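Local atomic coordinates of response regulator receiver (Brucella melitensis biovar Abortus, PDB entry 4G97), a protein that probably acts as the PhyR-type response regulator of a two-component signalling pathway, joining a sigma-factor-like region to a phosphorylatable receiver domain. Residues 49-52 with 53-56; 23-26 with 27-31; 199-202 with 203-207. All coordinates share one frame; numbering follows the deposited sequence.

Contact 1: residues 49-52 with 53-56; sequences ASSD and RIGL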
ATOM      1  N   ALA A  49      -6.883 -21.565  11.601  1.00 44.38           N
ATOM      2  CA  ALA A  49      -6.650 -21.426  10.160  1.00 43.78           C
ATOM      3  C   ALA A  49      -5.545 -22.364   9.674  1.00 45.47           C
ATOM      4  O   ALA A  49      -4.952 -23.059  10.494  1.00 47.50           O
ATOM      5  CB  ALA A  49      -6.288 -19.976   9.847  1.00 44.66           C
ATOM      6  N   SER A  50      -5.251 -22.364   8.361  1.00 39.28           N
ATOM      7  CA  SER A  50      -4.198 -23.181   7.722  1.00 38.98           C
ATOM      8  C   SER A  50      -2.779 -22.785   8.133  1.00 41.84           C
ATOM      9  O   SER A  50      -1.861 -23.613   8.053  1.00 41.85           O
ATOM     10  CB  SER A  50      -4.305 -23.104   6.202  1.00 42.47           C
ATOM     11  OG  SER A  50      -5.648 -22.875   5.816  1.00 53.81           O
ATOM     12  N   SER A  51      -2.577 -21.500   8.471  1.00 37.31           N
ATOM     13  CA  SER A  51      -1.281 -20.985   8.920  1.00 36.47           C
ATOM     14  C   SER A  51      -1.492 -19.840   9.900  1.00 39.43           C
ATOM     15  O   SER A  51      -2.579 -19.245   9.957  1.00 38.37           O
ATOM     16  CB  SER A  51      -0.410 -20.548   7.740  1.00 38.72           C
ATOM     17  OG  SER A  51      -0.809 -19.271   7.274  1.00 45.28           O
ATOM     18  N   ASP A  52      -0.437 -19.524  10.665  1.00 35.13           N
ATOM     19  CA  ASP A  52      -0.471 -18.446  11.632  1.00 34.38           C
ATOM     20  C   ASP A  52      -0.731 -17.092  10.928  1.00 36.01           C
ATOM     21  O   ASP A  52      -1.515 -16.298  11.442  1.00 34.86           O
ATOM     22  CB  ASP A  52       0.836 -18.443  12.437  1.00 35.85           C
ATOM     23  CG  ASP A  52       1.029 -19.679  13.313  1.00 44.30           C
ATOM     24  OD1 ASP A  52       0.018 -20.199  13.851  1.00 44.47           O
ATOM     25  OD2 ASP A  52       2.187 -20.085  13.512  1.00 48.64           O
ATOM     26  N   ARG A  53      -0.147 -16.883   9.724  1.00 33.39           N
ATOM     27  CA  ARG A  53      -0.305 -15.647   8.929  1.00 33.64           C
ATOM     28  C   ARG A  53      -1.753 -15.442   8.527  1.00 37.33           C
ATOM     29  O   ARG A  53      -2.305 -14.369   8.772  1.00 36.05           O
ATOM     30  CB  ARG A  53       0.603 -15.635   7.685  1.00 33.29           C
ATOM     31  CG  ARG A  53       0.838 -14.210   7.133  1.00 33.22           C
ATOM     32  CD  ARG A  53       1.585 -14.143   5.802  1.00 33.30           C
ATOM     33  NE  ARG A  53       1.558 -12.771   5.267  1.00 41.45           N
ATOM     34  CZ  ARG A  53       1.500 -12.449   3.979  1.00 53.72           C
ATOM     35  NH1 ARG A  53       1.486 -13.401   3.047  1.00 38.82           N
ATOM     36  NH2 ARG A  53       1.451 -11.169   3.608  1.00 29.83           N
ATOM     37  N   ILE A  54      -2.382 -16.496   7.944  1.00 35.31           N
ATOM     38  CA  ILE A  54      -3.796 -16.521   7.545  1.00 34.99           C
ATOM     39  C   ILE A  54      -4.688 -16.223   8.757  1.00 38.46           C
ATOM     40  O   ILE A  54      -5.554 -15.358   8.660  1.00 38.24           O
ATOM     41  CB  ILE A  54      -4.175 -17.824   6.765  1.00 37.71           C
ATOM     42  CG1 ILE A  54      -3.315 -17.965   5.492  1.00 38.46           C
ATOM     43  CG2 ILE A  54      -5.687 -17.877   6.418  1.00 37.78           C
ATOM     44  CD1 ILE A  54      -3.335 -19.363   4.811  1.00 42.63           C
ATOM     45  N   GLY A  55      -4.431 -16.897   9.888  1.00 35.70           N
ATOM     46  CA  GLY A  55      -5.156 -16.681  11.144  1.00 34.63           C
ATOM     47  C   GLY A  55      -5.041 -15.256  11.673  1.00 36.06           C
ATOM     48  O   GLY A  55      -6.009 -14.708  12.221  1.00 33.94           O
ATOM     49  N   LEU A  56      -3.850 -14.636  11.510  1.00 31.36           N
ATOM     50  CA  LEU A  56      -3.648 -13.260  11.948  1.00 30.47           C
ATOM     51  C   LEU A  56      -4.473 -12.298  11.079  1.00 33.03           C
ATOM     52  O   LEU A  56      -5.150 -11.435  11.625  1.00 31.03           O
ATOM     53  CB  LEU A  56      -2.154 -12.878  11.936  1.00 30.37           C
ATOM     54  CG  LEU A  56      -1.766 -11.455  12.387  1.00 34.34           C
ATOM     55  CD1 LEU A  56      -2.166 -11.183  13.840  1.00 33.86           C
ATOM     56  CD2 LEU A  56      -0.280 -11.211  12.231  1.00 33.45           C
TER
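Ser51 is the N-cap of helix 52-64 in the sigma2-like region, its hydroxyl turned back onto Ile54. Ser51 chi1 of 79° sets OG between its own backbone N and carbonyl carbon, where it accepts an almost straight bond from Ile54 N (N to Ser51 OG 3.3 Å, 174° at the hydrogen). The same oxygen lies against the CG1 branch of Ile54 (Ser51 OG to Ile54 CG1 3.3 Å), so the cap is packed as well as bonded. Ile54 holds CG1 beside its backbone N (chi1 -59°) and sends CD1 past Ser51 OG to within 4.1 Å of Ser50 CB, while its other branch, CG2, meets Ala49 CB at 4.1 Å. Ala49 CB also sits over the backbone of Gly55, 3.6 Å from Gly55 N. Two main-chain bonds start the helix: Gly55 N to Ser51 O (3.0 Å) and Leu56 N to Asp52 O (2.9 Å). Arg53 runs extended away from the cap to Glu105 O and Tyr57 OH, with Phe107 as a cation-pi partner. Ser50 OG bonds to Glu114 of helix 109-116, which also packs on Ala49 and Ile54, while Leu56 touches Leu14 of helix 11-22.

Contact 2: residues 23-26 with 27-31; sequences GSQS and SGDAY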
ATOM      1  N   GLY A  23      -5.880   3.975   4.209  1.00 35.06           N
ATOM      2  CA  GLY A  23      -5.344   5.173   3.586  1.00 34.37           C
ATOM      3  C   GLY A  23      -4.475   6.072   4.445  1.00 39.03           C
ATOM      4  O   GLY A  23      -4.081   7.144   3.979  1.00 40.88           O
ATOM      5  N   SER A  24      -4.121   5.654   5.677  1.00 32.85           N
ATOM      6  CA  SER A  24      -3.196   6.442   6.510  1.00 32.24           C
ATOM      7  C   SER A  24      -2.319   5.559   7.365  1.00 34.30           C
ATOM      8  O   SER A  24      -2.729   4.469   7.746  1.00 31.95           O
ATOM      9  CB  SER A  24      -3.944   7.438   7.399  1.00 35.56           C
ATOM     10  OG  SER A  24      -4.966   6.779   8.129  1.00 45.23           O
ATOM     11  N   GLN A  25      -1.127   6.048   7.718  1.00 33.50           N
ATOM     12  CA  GLN A  25      -0.267   5.306   8.622  1.00 34.50           C
ATOM     13  C   GLN A  25      -0.913   5.229  10.002  1.00 41.74           C
ATOM     14  O   GLN A  25      -0.918   4.157  10.603  1.00 42.21           O
ATOM     15  CB  GLN A  25       1.129   5.918   8.712  1.00 35.45           C
ATOM     16  CG  GLN A  25       2.090   4.950   9.394  1.00 43.13           C
ATOM     17  CD  GLN A  25       3.097   5.609  10.285  1.00 46.34           C
ATOM     18  OE1 GLN A  25       3.409   6.775  10.122  1.00 35.09           O
ATOM     19  NE2 GLN A  25       3.744   4.833  11.156  1.00 39.56           N
ATOM     20  N   SER A  26      -1.508   6.347  10.477  1.00 39.66           N
ATOM     21  CA  SER A  26      -2.142   6.417  11.799  1.00 39.10           C
ATOM     22  C   SER A  26      -3.323   5.468  11.965  1.00 39.37           C
ATOM     23  O   SER A  26      -3.370   4.758  12.962  1.00 39.97           O
ATOM     24  CB  SER A  26      -2.504   7.855  12.169  1.00 44.07           C
ATOM     25  OG  SER A  26      -3.755   8.248  11.631  1.00 52.65           O
ATOM     26  N   SER A  27      -4.257   5.424  11.012  1.00 34.72           N
ATOM     27  CA  SER A  27      -5.382   4.480  11.126  1.00 34.72           C
ATOM     28  C   SER A  27      -4.905   3.041  10.892  1.00 38.86           C
ATOM     29  O   SER A  27      -5.387   2.139  11.567  1.00 37.93           O
ATOM     30  CB  SER A  27      -6.497   4.810  10.137  1.00 39.25           C
ATOM     31  OG  SER A  27      -7.350   5.841  10.602  1.00 52.72           O
ATOM     32  N   GLY A  28      -3.984   2.849   9.932  1.00 33.92           N
ATOM     33  CA  GLY A  28      -3.460   1.527   9.592  1.00 33.06           C
ATOM     34  C   GLY A  28      -2.829   0.839  10.788  1.00 32.48           C
ATOM     35  O   GLY A  28      -3.202  -0.282  11.147  1.00 30.04           O
ATOM     36  N   ASP A  29      -1.905   1.551  11.436  1.00 28.46           N
ATOM     37  CA  ASP A  29      -1.193   1.105  12.625  1.00 28.06           C
ATOM     38  C   ASP A  29      -2.114   0.911  13.843  1.00 34.12           C
ATOM     39  O   ASP A  29      -1.959  -0.078  14.579  1.00 33.64           O
ATOM     40  CB  ASP A  29      -0.042   2.064  12.947  1.00 29.40           C
ATOM     41  CG  ASP A  29       1.117   2.050  11.977  1.00 36.66           C
ATOM     42  OD1 ASP A  29       1.097   1.228  11.025  1.00 36.26           O
ATOM     43  OD2 ASP A  29       2.055   2.847  12.171  1.00 40.50           O
ATOM     44  N   ALA A  30      -3.082   1.820  14.035  1.00 32.31           N
ATOM     45  CA  ALA A  30      -4.018   1.763  15.162  1.00 33.35           C
ATOM     46  C   ALA A  30      -4.925   0.542  15.123  1.00 38.40           C
ATOM     47  O   ALA A  30      -5.151  -0.068  16.171  1.00 39.35           O
ATOM     48  CB  ALA A  30      -4.842   3.037  15.234  1.00 34.08           C
ATOM     49  N   TYR A  31      -5.408   0.152  13.924  1.00 34.35           N
ATOM     50  CA  TYR A  31      -6.246  -1.039  13.744  1.00 34.14           C
ATOM     51  C   TYR A  31      -5.426  -2.294  14.016  1.00 37.00           C
ATOM     52  O   TYR A  31      -5.974  -3.281  14.513  1.00 36.63           O
ATOM     53  CB  TYR A  31      -6.810  -1.114  12.316  1.00 37.78           C
ATOM     54  CG  TYR A  31      -8.145  -0.432  12.109  1.00 43.18           C
ATOM     55  CD1 TYR A  31      -8.260   0.683  11.285  1.00 45.65           C
ATOM     56  CD2 TYR A  31      -9.313  -0.954  12.666  1.00 45.56           C
ATOM     57  CE1 TYR A  31      -9.492   1.306  11.072  1.00 46.96           C
ATOM     58  CE2 TYR A  31     -10.554  -0.346  12.453  1.00 47.67           C
ATOM     59  CZ  TYR A  31     -10.638   0.783  11.651  1.00 57.52           C
ATOM     60  OH  TYR A  31     -11.856   1.385  11.436  1.00 62.10           O
TER
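Ser24 and Ser27 meet at the N-cap of helix 25-41, in the sigma2-like part of PhyR, where a two-residue link from helix 11-22 gives way to the next helix. Gly23, with positive phi, ends the earlier helix.

The capping interaction belongs to Ser24. Its chi1 of 52° puts OG between its own backbone N and carbonyl carbon, facing Ser27 N, from which Ser24 OG accepts at 3.3 Å, a somewhat bent bond. Ser24 OG also lies 3.2 Å from Ser27 CB, so the serine across the turn packs on the cap that its own amide feeds.

Main-chain bonds carry the first turns. Gly28 N reaches Ser24 O, Asp29 N reaches Gln25 O (2.9 Å), and Ala30 N reaches Ser26 O. Gly28 O has a further partner in Ser18 OG of helix 11-22, which lies along this side.

Polar side chains pair one turn apart. Gln25 starts with CG trans to its backbone N (chi1 -167°) and then bends at chi2, bringing the amide round to Asp29. Its outer ends are held by the loop of the receiver domain: OE1 accepts from Glu232 N, and NE2 also gives to Arg230 O. Asp29 is shared too, OD1 forming a salt bridge to Arg19, which probably favours its charged form. Amide and carboxylate stand nearly perpendicular, 84° apart, and Gln25 NE2 donates a hydrogen bond to Asp29 OD2 on its syn side, somewhat out of both planes, at 2.8 Å.

Contact 3: residues 199-202 with 203-207; sequences SGID and AVNEI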
ATOM      1  N   SER A 199      18.258   9.855   1.429  1.00 69.10           N
ATOM      2  CA  SER A 199      16.916   9.323   1.576  1.00 66.80           C
ATOM      3  C   SER A 199      15.951   9.881   0.534  1.00 65.69           C
ATOM      4  O   SER A 199      15.923  11.089   0.278  1.00 65.12           O
ATOM      5  CB  SER A 199      16.394   9.638   2.978  1.00 69.80           C
ATOM      6  OG  SER A 199      15.166   8.991   3.258  1.00 79.12           O
ATOM      7  N   GLY A 200      15.152   8.980  -0.034  1.00 58.32           N
ATOM      8  CA  GLY A 200      14.064   9.306  -0.947  1.00 55.74           C
ATOM      9  C   GLY A 200      12.903   9.864  -0.146  1.00 54.07           C
ATOM     10  O   GLY A 200      12.163  10.713  -0.642  1.00 52.45           O
ATOM     11  N   ILE A 201      12.768   9.417   1.135  1.00 48.24           N
ATOM     12  CA  ILE A 201      11.744   9.871   2.094  1.00 47.27           C
ATOM     13  C   ILE A 201      11.971  11.366   2.406  1.00 50.84           C
ATOM     14  O   ILE A 201      11.018  12.148   2.361  1.00 48.94           O
ATOM     15  CB  ILE A 201      11.714   8.994   3.398  1.00 49.87           C
ATOM     16  CG1 ILE A 201      11.375   7.525   3.087  1.00 50.04           C
ATOM     17  CG2 ILE A 201      10.741   9.568   4.462  1.00 49.55           C
ATOM     18  CD1 ILE A 201      11.630   6.559   4.225  1.00 59.92           C
ATOM     19  N   ASP A 202      13.232  11.746   2.723  1.00 48.83           N
ATOM     20  CA  ASP A 202      13.628  13.128   3.033  1.00 49.81           C
ATOM     21  C   ASP A 202      13.401  14.025   1.834  1.00 54.53           C
ATOM     22  O   ASP A 202      12.882  15.128   1.994  1.00 54.95           O
ATOM     23  CB  ASP A 202      15.092  13.202   3.518  1.00 51.62           C
ATOM     24  CG  ASP A 202      15.322  12.643   4.912  1.00 62.39           C
ATOM     25  OD1 ASP A 202      14.556  11.745   5.333  1.00 63.81           O
ATOM     26  OD2 ASP A 202      16.294  13.063   5.564  1.00 72.56           O
ATOM     27  N   ALA A 203      13.726  13.515   0.629  1.00 51.94           N
ATOM     28  CA  ALA A 203      13.505  14.174  -0.659  1.00 51.99           C
ATOM     29  C   ALA A 203      12.008  14.428  -0.856  1.00 54.78           C
ATOM     30  O   ALA A 203      11.624  15.537  -1.225  1.00 55.38           O
ATOM     31  CB  ALA A 203      14.040  13.300  -1.794  1.00 52.91           C
ATOM     32  N   VAL A 204      11.162  13.415  -0.568  1.00 49.37           N
ATOM     33  CA  VAL A 204       9.708  13.542  -0.684  1.00 48.51           C
ATOM     34  C   VAL A 204       9.138  14.524   0.365  1.00 53.72           C
ATOM     35  O   VAL A 204       8.308  15.362   0.009  1.00 53.50           O
ATOM     36  CB  VAL A 204       8.981  12.172  -0.712  1.00 50.91           C
ATOM     37  CG1 VAL A 204       7.486  12.314  -0.441  1.00 50.00           C
ATOM     38  CG2 VAL A 204       9.217  11.463  -2.039  1.00 50.51           C
ATOM     39  N   ASN A 205       9.596  14.431   1.634  1.00 50.60           N
ATOM     40  CA  ASN A 205       9.144  15.300   2.736  1.00 51.48           C
ATOM     41  C   ASN A 205       9.220  16.816   2.464  1.00 57.75           C
ATOM     42  O   ASN A 205       8.365  17.560   2.950  1.00 56.78           O
ATOM     43  CB  ASN A 205       9.787  14.907   4.067  1.00 48.79           C
ATOM     44  CG  ASN A 205       9.142  13.692   4.697  1.00 66.99           C
ATOM     45  OD1 ASN A 205       7.934  13.442   4.556  1.00 60.13           O
ATOM     46  ND2 ASN A 205       9.932  12.915   5.424  1.00 57.83           N
ATOM     47  N   GLU A 206      10.182  17.245   1.629  1.00 57.52           N
ATOM     48  CA  GLU A 206      10.356  18.640   1.200  1.00 59.06           C
ATOM     49  C   GLU A 206       9.216  19.101   0.281  1.00 66.97           C
ATOM     50  O   GLU A 206       8.774  20.243   0.397  1.00 68.05           O
ATOM     51  CB  GLU A 206      11.721  18.841   0.536  1.00 60.44           C
ATOM     52  CG  GLU A 206      12.871  18.601   1.504  1.00 72.45           C
ATOM     53  CD  GLU A 206      14.128  19.435   1.340  1.00 96.14           C
ATOM     54  OE1 GLU A 206      14.182  20.283   0.419  1.00 93.25           O
ATOM     55  OE2 GLU A 206      15.075  19.223   2.133  1.00 90.55           O
ATOM     56  N   ILE A 207       8.718  18.197  -0.595  1.00 64.57           N
ATOM     57  CA  ILE A 207       7.599  18.415  -1.515  1.00 64.83           C
ATOM     58  C   ILE A 207       6.305  18.515  -0.701  1.00 71.57           C
ATOM     59  O   ILE A 207       5.589  19.507  -0.825  1.00 71.49           O
ATOM     60  CB  ILE A 207       7.546  17.273  -2.591  1.00 68.18           C
ATOM     61  CG1 ILE A 207       8.673  17.437  -3.647  1.00 68.25           C
ATOM     62  CG2 ILE A 207       6.142  17.129  -3.248  1.00 68.79           C
ATOM     63  CD1 ILE A 207       9.137  16.143  -4.314  1.00 73.02           C
TER
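Helix 200-210 is the crossover helix of the beta-alpha-beta unit between strands 187-191 and 215-219 of the receiver domain, and its first turns bring Ser199 and Gly200 onto Ala203 and Val204. Ser199 is the N-cap: its OG, swung trans to the backbone N (chi1 -172°), accepts weak bonds from Ile201 N and Asp202 N. Its carbonyl takes Ala203 N at 3.3 Å, a donor standing well above the carbonyl plane. The next bonds are shorter, Val204 N to Gly200 O at 2.9 Å and Asn205 N to Ile201 O at 2.8 Å, whereas Glu206 N to Asp202 O is long and weak.

Side chains lean on these same carbonyls. Gly200 O is flanked by Ala203 CB at 3.4 Å and by Val204 CG2 at 3.3 Å; with the valine CG1 anti to the backbone N (chi1 164°), CG2 falls beside that N. On another side of the helix Ile201 and Asn205 run side by side in one direction, Ile201 CG2 lying 3.6 Å from Asn205 ND2. That amide nitrogen also comes to 3.3 Å from Ile201 O, but at an angle too poor for a hydrogen bond.

Val204 and Ile201 face the sheet, while Ala203 packs on Lys173 of helix 173-183. Val204 packs on Val188 and Ala190 of one strand and on Val215 and Phe217 of the other, and Ile201 joins it on Phe217. Asp202, Asn205 and Glu206 are exposed. One apolar face against parallel strands and one polar face toward solvent is typical of a crossover helix in the CheY-like receiver fold.

In the fold
All three contacts are starts of helices capped by serine, contact 2 coming first along the chain. Contacts 1 and 2 share the sigma2-like region, on consecutive helices with centres about 22 Å apart, whereas contact 3 lies in the receiver domain, its centre about 36 Å from that of contact 1 across the centre of the chain. Contact 2 is a surface contact dominated by polar side chains, and its glutamine reaches receiver residues. Contacts 1 and 3 are partly buried: the first places an isoleucine among helices, the third a valine against parallel strands. The serine caps of contacts 1 and 2 accept from the amide three residues on; that of contact 3 takes two weak bonds.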